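Local coordinates for multiple antibiotic resistance protein MarR (Escherichia coli, PDB 1JGS) that represses the marRAB operon by binding its operator DNA, and so controls genes of antibiotic resistance and oxidative stress, at residues 21-26 / 107-112; 28-33 / 103-108; 37-42 / 52-57. All coordinates share one frame; numbering follows the deposited sequence.

Contact 1 of 3, residues 21-26 / 107-112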
ATOM      1  N   ARG A  21       7.907  -5.569  -2.668  1.00 55.02           N
ATOM      2  CA  ARG A  21       9.231  -5.606  -3.285  1.00 55.02           C
ATOM      3  C   ARG A  21       9.453  -6.948  -3.964  1.00 55.02           C
ATOM      4  O   ARG A  21      10.036  -7.021  -5.041  1.00 55.02           O
ATOM      5  CB  ARG A  21      10.328  -5.376  -2.241  1.00107.80           C
ATOM      6  CG  ARG A  21      11.726  -5.563  -2.802  1.00107.80           C
ATOM      7  CD  ARG A  21      12.804  -5.315  -1.768  1.00107.80           C
ATOM      8  NE  ARG A  21      14.118  -5.682  -2.287  1.00107.80           N
ATOM      9  CZ  ARG A  21      15.253  -5.587  -1.600  1.00107.80           C
ATOM     10  NH1 ARG A  21      15.238  -5.133  -0.352  1.00107.80           N
ATOM     11  NH2 ARG A  21      16.405  -5.945  -2.159  1.00107.80           N
ATOM     12  N   LEU A  22       8.988  -8.012  -3.322  1.00 41.40           N
ATOM     13  CA  LEU A  22       9.133  -9.339  -3.887  1.00 41.40           C
ATOM     14  C   LEU A  22       8.249  -9.434  -5.126  1.00 41.40           C
ATOM     15  O   LEU A  22       8.648  -9.993  -6.149  1.00 41.40           O
ATOM     16  CB  LEU A  22       8.728 -10.403  -2.859  1.00 54.85           C
ATOM     17  CG  LEU A  22       9.580 -10.411  -1.585  1.00 54.85           C
ATOM     18  CD1 LEU A  22       9.184 -11.575  -0.691  1.00 54.85           C
ATOM     19  CD2 LEU A  22      11.042 -10.528  -1.960  1.00 54.85           C
ATOM     20  N   LEU A  23       7.049  -8.876  -5.020  1.00 46.97           N
ATOM     21  CA  LEU A  23       6.089  -8.872  -6.112  1.00 46.97           C
ATOM     22  C   LEU A  23       6.733  -8.237  -7.349  1.00 46.97           C
ATOM     23  O   LEU A  23       6.780  -8.857  -8.415  1.00 46.97           O
ATOM     24  CB  LEU A  23       4.849  -8.087  -5.693  1.00 54.42           C
ATOM     25  CG  LEU A  23       3.705  -8.016  -6.698  1.00 54.42           C
ATOM     26  CD1 LEU A  23       3.256  -9.423  -7.054  1.00 54.42           C
ATOM     27  CD2 LEU A  23       2.564  -7.212  -6.108  1.00 54.42           C
ATOM     28  N   ASN A  24       7.230  -7.005  -7.211  1.00 36.87           N
ATOM     29  CA  ASN A  24       7.891  -6.343  -8.330  1.00 36.87           C
ATOM     30  C   ASN A  24       8.989  -7.251  -8.896  1.00 36.87           C
ATOM     31  O   ASN A  24       9.127  -7.384 -10.116  1.00 36.87           O
ATOM     32  CB  ASN A  24       8.526  -5.006  -7.907  1.00 52.27           C
ATOM     33  CG  ASN A  24       7.503  -3.893  -7.734  1.00 52.27           C
ATOM     34  OD1 ASN A  24       6.982  -3.674  -6.638  1.00 52.27           O
ATOM     35  ND2 ASN A  24       7.203  -3.187  -8.826  1.00 52.27           N
ATOM     36  N   GLU A  25       9.765  -7.873  -8.007  1.00 57.43           N
ATOM     37  CA  GLU A  25      10.855  -8.759  -8.429  1.00 57.43           C
ATOM     38  C   GLU A  25      10.380  -9.974  -9.222  1.00 57.43           C
ATOM     39  O   GLU A  25      11.061 -10.423 -10.139  1.00 57.43           O
ATOM     40  CB  GLU A  25      11.679  -9.222  -7.221  1.00 80.57           C
ATOM     41  CG  GLU A  25      12.712  -8.199  -6.756  1.00 80.57           C
ATOM     42  CD  GLU A  25      13.573  -8.695  -5.597  1.00 80.57           C
ATOM     43  OE1 GLU A  25      14.143  -9.805  -5.709  1.00 80.57           O
ATOM     44  OE2 GLU A  25      13.687  -7.971  -4.581  1.00 80.57           O
ATOM     45  N   TYR A  26       9.210 -10.497  -8.876  1.00 46.41           N
ATOM     46  CA  TYR A  26       8.661 -11.659  -9.571  1.00 46.41           C
ATOM     47  C   TYR A  26       8.064 -11.303 -10.928  1.00 46.41           C
ATOM     48  O   TYR A  26       8.028 -12.144 -11.824  1.00 46.41           O
ATOM     49  CB  TYR A  26       7.569 -12.318  -8.732  1.00 77.48           C
ATOM     50  CG  TYR A  26       8.008 -12.765  -7.364  1.00 77.48           C
ATOM     51  CD1 TYR A  26       7.137 -12.671  -6.279  1.00 77.48           C
ATOM     52  CD2 TYR A  26       9.275 -13.306  -7.153  1.00 77.48           C
ATOM     53  CE1 TYR A  26       7.511 -13.102  -5.015  1.00 77.48           C
ATOM     54  CE2 TYR A  26       9.665 -13.745  -5.893  1.00 77.48           C
ATOM     55  CZ  TYR A  26       8.775 -13.639  -4.827  1.00 77.48           C
ATOM     56  OH  TYR A  26       9.136 -14.072  -3.573  1.00 77.48           O
ATOM     57  N   GLN A 107      -1.205 -17.017  -9.725  1.00 60.30           N
ATOM     58  CA  GLN A 107      -0.723 -18.326  -9.321  1.00 60.30           C
ATOM     59  C   GLN A 107       0.777 -18.341  -9.085  1.00 60.30           C
ATOM     60  O   GLN A 107       1.233 -18.842  -8.060  1.00 60.30           O
ATOM     61  CB  GLN A 107      -1.085 -19.377 -10.372  1.00102.85           C
ATOM     62  CG  GLN A 107      -2.578 -19.555 -10.562  1.00102.85           C
ATOM     63  CD  GLN A 107      -2.912 -20.728 -11.455  1.00102.85           C
ATOM     64  OE1 GLN A 107      -2.382 -20.849 -12.558  1.00102.85           O
ATOM     65  NE2 GLN A 107      -3.800 -21.597 -10.985  1.00102.85           N
ATOM     66  N   LEU A 108       1.543 -17.793 -10.024  1.00 64.71           N
ATOM     67  CA  LEU A 108       3.001 -17.771  -9.901  1.00 64.71           C
ATOM     68  C   LEU A 108       3.482 -16.960  -8.697  1.00 64.71           C
ATOM     69  O   LEU A 108       4.181 -17.477  -7.829  1.00 64.71           O
ATOM     70  CB  LEU A 108       3.636 -17.221 -11.183  1.00 66.45           C
ATOM     71  CG  LEU A 108       3.119 -17.828 -12.493  1.00 66.45           C
ATOM     72  CD1 LEU A 108       4.024 -17.383 -13.652  1.00 66.45           C
ATOM     73  CD2 LEU A 108       3.072 -19.352 -12.390  1.00 66.45           C
ATOM     74  N   VAL A 109       3.114 -15.687  -8.645  1.00115.02           N
ATOM     75  CA  VAL A 109       3.530 -14.846  -7.535  1.00115.02           C
ATOM     76  C   VAL A 109       3.079 -15.446  -6.208  1.00115.02           C
ATOM     77  O   VAL A 109       3.821 -15.431  -5.224  1.00115.02           O
ATOM     78  CB  VAL A 109       2.967 -13.418  -7.682  1.00 64.88           C
ATOM     79  CG1 VAL A 109       3.200 -12.625  -6.401  1.00 64.88           C
ATOM     80  CG2 VAL A 109       3.633 -12.730  -8.869  1.00 64.88           C
ATOM     81  N   GLY A 110       1.861 -15.979  -6.185  1.00119.74           N
ATOM     82  CA  GLY A 110       1.345 -16.580  -4.970  1.00119.74           C
ATOM     83  C   GLY A 110       2.169 -17.778  -4.535  1.00119.74           C
ATOM     84  O   GLY A 110       2.190 -18.123  -3.356  1.00119.74           O
ATOM     85  N   GLN A 111       2.851 -18.408  -5.487  1.00 73.12           N
ATOM     86  CA  GLN A 111       3.682 -19.580  -5.207  1.00 73.12           C
ATOM     87  C   GLN A 111       5.112 -19.223  -4.799  1.00 73.12           C
ATOM     88  O   GLN A 111       5.795 -20.031  -4.171  1.00 73.12           O
ATOM     89  CB  GLN A 111       3.721 -20.501  -6.429  1.00 96.60           C
ATOM     90  CG  GLN A 111       2.389 -21.150  -6.759  1.00 96.60           C
ATOM     91  CD  GLN A 111       2.388 -21.848  -8.111  1.00 96.60           C
ATOM     92  OE1 GLN A 111       1.387 -22.441  -8.516  1.00 96.60           O
ATOM     93  NE2 GLN A 111       3.512 -21.773  -8.819  1.00 96.60           N
ATOM     94  N   ASP A 112       5.562 -18.024  -5.163  1.00 69.89           N
ATOM     95  CA  ASP A 112       6.912 -17.578  -4.822  1.00 69.89           C
ATOM     96  C   ASP A 112       6.932 -16.810  -3.511  1.00 69.89           C
ATOM     97  O   ASP A 112       7.893 -16.899  -2.746  1.00 69.89           O
ATOM     98  CB  ASP A 112       7.484 -16.684  -5.923  1.00 86.01           C
ATOM     99  CG  ASP A 112       7.781 -17.440  -7.198  1.00 86.01           C
ATOM    100  OD1 ASP A 112       8.331 -16.819  -8.131  1.00 86.01           O
ATOM    101  OD2 ASP A 112       7.469 -18.648  -7.272  1.00 86.01           O
TER

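Contact 2 of 3, residues 28-33 / 103-108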
ATOM      1  N   SER A  28       9.159  -8.676 -12.755  1.00 49.29           N
ATOM      2  CA  SER A  28      10.217  -7.999 -13.487  1.00 49.29           C
ATOM      3  C   SER A  28      10.492  -8.577 -14.874  1.00 49.29           C
ATOM      4  O   SER A  28      10.738  -7.829 -15.818  1.00 49.29           O
ATOM      5  CB  SER A  28      11.505  -8.016 -12.657  1.00 54.11           C
ATOM      6  OG  SER A  28      12.541  -7.292 -13.291  1.00 54.11           O
ATOM      7  N   PRO A  29      10.480  -9.912 -15.019  1.00 36.68           N
ATOM      8  CA  PRO A  29      10.741 -10.508 -16.338  1.00 36.68           C
ATOM      9  C   PRO A  29       9.511 -10.552 -17.257  1.00 36.68           C
ATOM     10  O   PRO A  29       9.637 -10.800 -18.465  1.00 36.68           O
ATOM     11  CB  PRO A  29      11.220 -11.931 -16.004  1.00 44.90           C
ATOM     12  CG  PRO A  29      11.588 -11.873 -14.546  1.00 44.90           C
ATOM     13  CD  PRO A  29      10.565 -10.937 -13.965  1.00 44.90           C
ATOM     14  N   LEU A  30       8.331 -10.347 -16.678  1.00 37.76           N
ATOM     15  CA  LEU A  30       7.079 -10.390 -17.431  1.00 37.76           C
ATOM     16  C   LEU A  30       6.680  -9.005 -17.957  1.00 37.76           C
ATOM     17  O   LEU A  30       6.994  -7.975 -17.348  1.00 37.76           O
ATOM     18  CB  LEU A  30       5.959 -10.954 -16.548  1.00 41.54           C
ATOM     19  CG  LEU A  30       6.222 -12.259 -15.783  1.00 41.54           C
ATOM     20  CD1 LEU A  30       4.965 -12.674 -14.997  1.00 41.54           C
ATOM     21  CD2 LEU A  30       6.617 -13.358 -16.759  1.00 41.54           C
ATOM     22  N   ASP A  31       5.967  -8.993 -19.078  1.00 31.59           N
ATOM     23  CA  ASP A  31       5.541  -7.748 -19.712  1.00 31.59           C
ATOM     24  C   ASP A  31       4.302  -7.181 -18.998  1.00 31.59           C
ATOM     25  O   ASP A  31       3.220  -7.041 -19.576  1.00 31.59           O
ATOM     26  CB  ASP A  31       5.252  -8.032 -21.188  1.00 32.69           C
ATOM     27  CG  ASP A  31       5.134  -6.771 -22.024  1.00 32.69           C
ATOM     28  OD1 ASP A  31       4.649  -6.873 -23.167  1.00 32.69           O
ATOM     29  OD2 ASP A  31       5.518  -5.687 -21.561  1.00 32.69           O
ATOM     30  N   ILE A  32       4.469  -6.866 -17.723  1.00 37.25           N
ATOM     31  CA  ILE A  32       3.382  -6.313 -16.935  1.00 37.25           C
ATOM     32  C   ILE A  32       3.952  -5.720 -15.668  1.00 37.25           C
ATOM     33  O   ILE A  32       4.944  -6.229 -15.139  1.00 37.25           O
ATOM     34  CB  ILE A  32       2.377  -7.395 -16.532  1.00 29.59           C
ATOM     35  CG1 ILE A  32       1.187  -6.742 -15.818  1.00 29.59           C
ATOM     36  CG2 ILE A  32       3.077  -8.443 -15.634  1.00 29.59           C
ATOM     37  CD1 ILE A  32       0.052  -7.678 -15.531  1.00 29.59           C
ATOM     38  N   THR A  33       3.316  -4.664 -15.165  1.00 37.34           N
ATOM     39  CA  THR A  33       3.776  -4.023 -13.941  1.00 37.34           C
ATOM     40  C   THR A  33       2.917  -4.401 -12.719  1.00 37.34           C
ATOM     41  O   THR A  33       1.751  -4.778 -12.846  1.00 37.34           O
ATOM     42  CB  THR A  33       3.773  -2.503 -14.091  1.00 28.45           C
ATOM     43  OG1 THR A  33       2.419  -2.042 -14.151  1.00 28.45           O
ATOM     44  CG2 THR A  33       4.503  -2.088 -15.387  1.00 28.45           C
ATOM     45  N   GLU A 103      -4.621 -14.704 -13.938  1.00 53.61           N
ATOM     46  CA  GLU A 103      -4.556 -15.987 -13.246  1.00 53.61           C
ATOM     47  C   GLU A 103      -3.152 -16.584 -13.361  1.00 53.61           C
ATOM     48  O   GLU A 103      -2.653 -17.187 -12.414  1.00 53.61           O
ATOM     49  CB  GLU A 103      -5.596 -16.957 -13.811  1.00109.75           C
ATOM     50  CG  GLU A 103      -5.796 -18.207 -12.960  1.00109.75           C
ATOM     51  CD  GLU A 103      -6.140 -17.877 -11.515  1.00109.75           C
ATOM     52  OE1 GLU A 103      -7.141 -17.167 -11.289  1.00109.75           O
ATOM     53  OE2 GLU A 103      -5.414 -18.328 -10.603  1.00109.75           O
ATOM     54  N   GLN A 104      -2.510 -16.424 -14.512  1.00 70.78           N
ATOM     55  CA  GLN A 104      -1.156 -16.941 -14.663  1.00 70.78           C
ATOM     56  C   GLN A 104      -0.286 -16.266 -13.609  1.00 70.78           C
ATOM     57  O   GLN A 104       0.497 -16.922 -12.921  1.00 70.78           O
ATOM     58  CB  GLN A 104      -0.578 -16.608 -16.035  1.00 56.91           C
ATOM     59  CG  GLN A 104      -1.008 -17.495 -17.180  1.00 56.91           C
ATOM     60  CD  GLN A 104      -0.570 -16.914 -18.523  1.00 56.91           C
ATOM     61  OE1 GLN A 104       0.596 -16.536 -18.704  1.00 56.91           O
ATOM     62  NE2 GLN A 104      -1.503 -16.836 -19.468  1.00 56.91           N
ATOM     63  N   CYS A 105      -0.433 -14.946 -13.499  1.00 60.37           N
ATOM     64  CA  CYS A 105       0.333 -14.150 -12.548  1.00 60.37           C
ATOM     65  C   CYS A 105      -0.016 -14.455 -11.101  1.00 60.37           C
ATOM     66  O   CYS A 105       0.874 -14.688 -10.280  1.00 60.37           O
ATOM     67  CB  CYS A 105       0.102 -12.656 -12.787  1.00 52.09           C
ATOM     68  SG  CYS A 105       0.813 -11.961 -14.291  1.00 52.09           S
ATOM     69  N   HIS A 106      -1.307 -14.431 -10.789  1.00 61.76           N
ATOM     70  CA  HIS A 106      -1.773 -14.683  -9.426  1.00 61.76           C
ATOM     71  C   HIS A 106      -1.251 -16.003  -8.870  1.00 61.76           C
ATOM     72  O   HIS A 106      -0.885 -16.095  -7.694  1.00 61.76           O
ATOM     73  CB  HIS A 106      -3.300 -14.667  -9.389  1.00 68.17           C
ATOM     74  CG  HIS A 106      -3.870 -14.685  -8.006  1.00 68.17           C
ATOM     75  ND1 HIS A 106      -3.853 -15.808  -7.206  1.00 68.17           N
ATOM     76  CD2 HIS A 106      -4.470 -13.715  -7.277  1.00 68.17           C
ATOM     77  CE1 HIS A 106      -4.419 -15.529  -6.046  1.00 68.17           C
ATOM     78  NE2 HIS A 106      -4.802 -14.265  -6.064  1.00 68.17           N
ATOM     79  N   GLN A 107      -1.205 -17.017  -9.725  1.00 60.30           N
ATOM     80  CA  GLN A 107      -0.723 -18.326  -9.321  1.00 60.30           C
ATOM     81  C   GLN A 107       0.777 -18.341  -9.085  1.00 60.30           C
ATOM     82  O   GLN A 107       1.233 -18.842  -8.060  1.00 60.30           O
ATOM     83  CB  GLN A 107      -1.085 -19.377 -10.372  1.00102.85           C
ATOM     84  CG  GLN A 107      -2.578 -19.555 -10.562  1.00102.85           C
ATOM     85  CD  GLN A 107      -2.912 -20.728 -11.455  1.00102.85           C
ATOM     86  OE1 GLN A 107      -2.382 -20.849 -12.558  1.00102.85           O
ATOM     87  NE2 GLN A 107      -3.800 -21.597 -10.985  1.00102.85           N
ATOM     88  N   LEU A 108       1.543 -17.793 -10.024  1.00 64.71           N
ATOM     89  CA  LEU A 108       3.001 -17.771  -9.901  1.00 64.71           C
ATOM     90  C   LEU A 108       3.482 -16.960  -8.697  1.00 64.71           C
ATOM     91  O   LEU A 108       4.181 -17.477  -7.829  1.00 64.71           O
ATOM     92  CB  LEU A 108       3.636 -17.221 -11.183  1.00 66.45           C
ATOM     93  CG  LEU A 108       3.119 -17.828 -12.493  1.00 66.45           C
ATOM     94  CD1 LEU A 108       4.024 -17.383 -13.652  1.00 66.45           C
ATOM     95  CD2 LEU A 108       3.072 -19.352 -12.390  1.00 66.45           C
TER

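Contact 3 of 3, residues 37-42 / 52-57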
ATOM      1  N   PHE A  37      -1.009  -5.374 -12.452  1.00 35.55           N
ATOM      2  CA  PHE A  37      -1.471  -6.632 -11.854  1.00 35.55           C
ATOM      3  C   PHE A  37      -2.520  -6.370 -10.766  1.00 35.55           C
ATOM      4  O   PHE A  37      -3.567  -7.023 -10.728  1.00 35.55           O
ATOM      5  CB  PHE A  37      -0.289  -7.405 -11.270  1.00 45.48           C
ATOM      6  CG  PHE A  37      -0.671  -8.716 -10.654  1.00 45.48           C
ATOM      7  CD1 PHE A  37      -1.495  -9.609 -11.338  1.00 45.48           C
ATOM      8  CD2 PHE A  37      -0.198  -9.069  -9.396  1.00 45.48           C
ATOM      9  CE1 PHE A  37      -1.846 -10.838 -10.783  1.00 45.48           C
ATOM     10  CE2 PHE A  37      -0.542 -10.298  -8.828  1.00 45.48           C
ATOM     11  CZ  PHE A  37      -1.371 -11.186  -9.527  1.00 45.48           C
ATOM     12  N   LYS A  38      -2.247  -5.399  -9.899  1.00 38.60           N
ATOM     13  CA  LYS A  38      -3.175  -5.036  -8.828  1.00 38.60           C
ATOM     14  C   LYS A  38      -4.515  -4.581  -9.427  1.00 38.60           C
ATOM     15  O   LYS A  38      -5.584  -5.011  -8.983  1.00 38.60           O
ATOM     16  CB  LYS A  38      -2.579  -3.909  -7.978  1.00 82.69           C
ATOM     17  CG  LYS A  38      -1.280  -4.268  -7.270  1.00 82.69           C
ATOM     18  CD  LYS A  38      -0.676  -3.049  -6.574  1.00 82.69           C
ATOM     19  CE  LYS A  38       0.590  -3.400  -5.795  1.00 82.69           C
ATOM     20  NZ  LYS A  38       0.315  -4.302  -4.640  1.00 82.69           N
ATOM     21  N   VAL A  39      -4.465  -3.708 -10.430  1.00 34.06           N
ATOM     22  CA  VAL A  39      -5.702  -3.254 -11.057  1.00 34.06           C
ATOM     23  C   VAL A  39      -6.491  -4.430 -11.629  1.00 34.06           C
ATOM     24  O   VAL A  39      -7.720  -4.424 -11.577  1.00 34.06           O
ATOM     25  CB  VAL A  39      -5.430  -2.233 -12.181  1.00 30.26           C
ATOM     26  CG1 VAL A  39      -6.679  -2.024 -13.026  1.00 30.26           C
ATOM     27  CG2 VAL A  39      -4.987  -0.904 -11.566  1.00 30.26           C
ATOM     28  N   LEU A  40      -5.803  -5.439 -12.163  1.00 42.08           N
ATOM     29  CA  LEU A  40      -6.509  -6.600 -12.721  1.00 42.08           C
ATOM     30  C   LEU A  40      -7.158  -7.457 -11.623  1.00 42.08           C
ATOM     31  O   LEU A  40      -8.298  -7.902 -11.756  1.00 42.08           O
ATOM     32  CB  LEU A  40      -5.572  -7.505 -13.544  1.00 33.35           C
ATOM     33  CG  LEU A  40      -5.015  -7.087 -14.906  1.00 33.35           C
ATOM     34  CD1 LEU A  40      -4.251  -8.273 -15.508  1.00 33.35           C
ATOM     35  CD2 LEU A  40      -6.123  -6.662 -15.835  1.00 33.35           C
ATOM     36  N   CYS A  41      -6.429  -7.691 -10.544  1.00 47.51           N
ATOM     37  CA  CYS A  41      -6.963  -8.500  -9.461  1.00 47.51           C
ATOM     38  C   CYS A  41      -8.178  -7.821  -8.841  1.00 47.51           C
ATOM     39  O   CYS A  41      -9.138  -8.488  -8.452  1.00 47.51           O
ATOM     40  CB  CYS A  41      -5.890  -8.729  -8.400  1.00 47.01           C
ATOM     41  SG  CYS A  41      -4.473  -9.672  -8.992  1.00 47.01           S
ATOM     42  N   SER A  42      -8.138  -6.495  -8.758  1.00 42.18           N
ATOM     43  CA  SER A  42      -9.243  -5.732  -8.177  1.00 42.18           C
ATOM     44  C   SER A  42     -10.500  -5.723  -9.038  1.00 42.18           C
ATOM     45  O   SER A  42     -11.605  -5.767  -8.520  1.00 42.18           O
ATOM     46  CB  SER A  42      -8.816  -4.286  -7.925  1.00 30.64           C
ATOM     47  OG  SER A  42      -7.726  -4.228  -7.022  1.00 30.64           O
ATOM     48  N   VAL A  52     -14.470   4.985 -11.081  1.00 50.69           N
ATOM     49  CA  VAL A  52     -14.433   5.754  -9.841  1.00 50.69           C
ATOM     50  C   VAL A  52     -14.430   4.850  -8.610  1.00 50.69           C
ATOM     51  O   VAL A  52     -13.682   5.092  -7.663  1.00 50.69           O
ATOM     52  CB  VAL A  52     -15.611   6.717  -9.752  1.00 56.43           C
ATOM     53  CG1 VAL A  52     -15.525   7.500  -8.457  1.00 56.43           C
ATOM     54  CG2 VAL A  52     -15.606   7.657 -10.957  1.00 56.43           C
ATOM     55  N   GLU A  53     -15.267   3.813  -8.614  1.00 44.74           N
ATOM     56  CA  GLU A  53     -15.304   2.875  -7.494  1.00 44.74           C
ATOM     57  C   GLU A  53     -13.925   2.210  -7.422  1.00 44.74           C
ATOM     58  O   GLU A  53     -13.359   2.012  -6.345  1.00 44.74           O
ATOM     59  CB  GLU A  53     -16.381   1.812  -7.723  1.00 89.17           C
ATOM     60  CG  GLU A  53     -16.534   0.801  -6.589  1.00 89.17           C
ATOM     61  CD  GLU A  53     -17.304   1.348  -5.400  1.00 89.17           C
ATOM     62  OE1 GLU A  53     -16.850   2.342  -4.793  1.00 89.17           O
ATOM     63  OE2 GLU A  53     -18.369   0.780  -5.070  1.00 89.17           O
ATOM     64  N   LEU A  54     -13.384   1.868  -8.587  1.00 41.66           N
ATOM     65  CA  LEU A  54     -12.072   1.243  -8.653  1.00 41.66           C
ATOM     66  C   LEU A  54     -11.029   2.233  -8.120  1.00 41.66           C
ATOM     67  O   LEU A  54     -10.061   1.856  -7.452  1.00 41.66           O
ATOM     68  CB  LEU A  54     -11.760   0.861 -10.105  1.00 44.47           C
ATOM     69  CG  LEU A  54     -10.420   0.181 -10.393  1.00 44.47           C
ATOM     70  CD1 LEU A  54     -10.258  -1.066  -9.536  1.00 44.47           C
ATOM     71  CD2 LEU A  54     -10.364  -0.167 -11.876  1.00 44.47           C
ATOM     72  N   LYS A  55     -11.245   3.508  -8.423  1.00 54.28           N
ATOM     73  CA  LYS A  55     -10.354   4.574  -7.983  1.00 54.28           C
ATOM     74  C   LYS A  55     -10.307   4.600  -6.450  1.00 54.28           C
ATOM     75  O   LYS A  55      -9.248   4.774  -5.845  1.00 54.28           O
ATOM     76  CB  LYS A  55     -10.863   5.921  -8.523  1.00 53.54           C
ATOM     77  CG  LYS A  55     -10.010   7.125  -8.150  1.00 53.54           C
ATOM     78  CD  LYS A  55     -10.884   8.301  -7.725  1.00 53.54           C
ATOM     79  CE  LYS A  55     -10.047   9.458  -7.157  1.00 53.54           C
ATOM     80  NZ  LYS A  55      -9.193   9.080  -5.968  1.00 53.54           N
ATOM     81  N   LYS A  56     -11.469   4.416  -5.833  1.00 55.89           N
ATOM     82  CA  LYS A  56     -11.583   4.420  -4.378  1.00 55.89           C
ATOM     83  C   LYS A  56     -10.955   3.183  -3.760  1.00 55.89           C
ATOM     84  O   LYS A  56     -10.284   3.266  -2.734  1.00 55.89           O
ATOM     85  CB  LYS A  56     -13.054   4.487  -3.951  1.00 90.82           C
ATOM     86  CG  LYS A  56     -13.782   5.761  -4.348  1.00 90.82           C
ATOM     87  CD  LYS A  56     -15.192   5.800  -3.751  1.00 90.82           C
ATOM     88  CE  LYS A  56     -15.165   5.879  -2.224  1.00 90.82           C
ATOM     89  NZ  LYS A  56     -14.527   7.139  -1.732  1.00 90.82           N
ATOM     90  N   VAL A  57     -11.183   2.029  -4.382  1.00 51.21           N
ATOM     91  CA  VAL A  57     -10.641   0.777  -3.870  1.00 51.21           C
ATOM     92  C   VAL A  57      -9.121   0.722  -3.914  1.00 51.21           C
ATOM     93  O   VAL A  57      -8.495   0.125  -3.048  1.00 51.21           O
ATOM     94  CB  VAL A  57     -11.169  -0.416  -4.666  1.00 72.29           C
ATOM     95  CG1 VAL A  57     -10.570  -1.702  -4.123  1.00 72.29           C
ATOM     96  CG2 VAL A  57     -12.685  -0.448  -4.596  1.00 72.29           C
TER

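Contact 1 of 3, residues 21-26 / 107-112
Tyr-26 of helix 8-27 lies against Val-109 and Asp-112 of helix 96-118. Its CB sits 4.0 Å from Val-109 CG2. The ring carbon CG is anti to the carbonyl carbon of Tyr-26 (chi1 -58°), which carries the ring across to the second helix. CD1 then meets Val-109 CG1 at 3.9 Å; this methyl stands at the ring edge, near its plane. Over one face, Asp-112 OD1 stands above the inner end of the ring, 3.8 Å from Tyr-26 CD2. Asp-112 CB lies over the same face farther out, 3.6 Å from the centroid of the Tyr-26 ring and close to its normal, a CH-pi contact. The Asp-112 carboxylate plane is turned 81° from the ring. At the tip, Tyr-26 OH is 3.2 Å from the backbone O of Asp-112. The opposite face of the ring has Leu-22 O above it, toward the rim, so the ring is held between its own helix and the partner.

Leu-23 meets the same methyl of Val-109 from another direction, about a right angle from Tyr-26 CD1. Its CD1 is only 3.3 Å from Val-109 CG1, a tight carbon contact.

The axes of segments 21-26 and 107-112 come within 10.1 Å, with N-to-C directions 129° apart. Leu-22 and Tyr-26 also touch Leu-113 and Glu-116 farther along helix 96-118. Leu-23 reaches Lys-38 of helix 34-46, a third helix.

Contact 2 of 3, residues 28-33 / 103-108
Leu-30 O takes the backbone N-H of Ile-32 at 2.8 Å, in a weak bond that closes an inverse gamma turn centred on Asp-31. With this turn, the two side chains either side of Asp-31 in the sequence, Leu-30 and Ile-32, are both directed at the same partner, Cys-105 of helix 96-118. No hydrogen bond crosses between the segments; this contact is made by apolar groups.

The sulfur does the touching on the helix side. Cys-105 SG lies anti to its own carbonyl carbon (chi1 -70°) and leans from the helix toward the loop. Leu-30 brings its CD1 methyl to 4.3 Å from Cys-105 SG. Ile-32 brings its CG2 branch methyl to 4.4 Å from the same sulfur. Leu-30 CD1 and Ile-32 CG2 are themselves 4.7 Å apart, so SG stands at the apex of a small triangle with the two methyls. All these distances are loose van der Waals ones. Cys-105 and Ile-32 are buried, while Leu-30 is exposed.

Two polar bonds link the loop to other parts of the chain. Asp-31 O accepts a hydrogen bond from Lys-75 NZ. Thr-33 is the N-cap of helix 34-46, its OG1 bonded to Gln-36 N, and it also touches a bound 2-hydroxybenzoic acid. The loop connects helix 8-27 to helix 34-46 and packs against helix 96-118. Phe-37 of helix 34-46 packs on Cys-105 and His-106, and Glu-103 makes a salt bridge to Arg-44 of that same helix.

Contact 3 of 3, residues 37-42 / 52-57
Leu-54 of helix 51-58 points at helix 34-46 and splits its two methyls between Ser-42 and Val-39. With CG anti to the backbone N (chi1 -180°), the chain carries its fork out to helix 34-46, where CD1 meets Ser-42 CB at 3.9 Å. CD2 goes to Val-39, whose CG1 methyl is 4.3 Å away. Ser-42 also points toward helix 51-58, but what it offers Leu-54 is its carbon. Its hydroxyl is turned back to its own helix.

That turn follows from chi1 of -61°, which sets OG beside the backbone N. Ser-42 OG donates to Lys-38 O at 3.0 Å, coming from above the carbonyl plane, 40° out of it. Lys-38 O also accepts the helical bond from Ser-42 N, so two donors of one residue hold it. The hydroxyl thus donates within its own helix, while CB makes the contact with Leu-54.

Val-39 does more than meet Leu-54. It also touches Leu-58 and, on helix 62-74, Met-68 and Leu-72, so three helices meet around it. Leu-54 in turn packs on Ile-49 in the preceding loop. The contact is part of the hydrophobic core of the winged helix-turn-helix typical of the MarR family: helices 51-58 and 62-74 form the helix-turn-helix, and helix 34-46 backs it.

Contacts 1 and 2 are neighbours on helix 96-118, with centres 8 Å apart and Gln-107 and Leu-108 in common. Contact 3 lies farther off, about 19 Å from the centre of contact 1 and 17 Å from that of contact 2. Along the chain it is nested inside the loops that both of them close. Helix 34-46 bridges the sites: Ile-32 CD1 is 4.0 Å from Phe-37 N, and Leu-23 CD1 is 4.2 Å from Phe-37 CD2. Contacts 1 and 2 thus fasten helix 8-27 and the following loop to the long helix, while contact 3 belongs to the DNA-binding part. Helix 34-46, through Phe-37, links that part to helices 8-27 and 96-118.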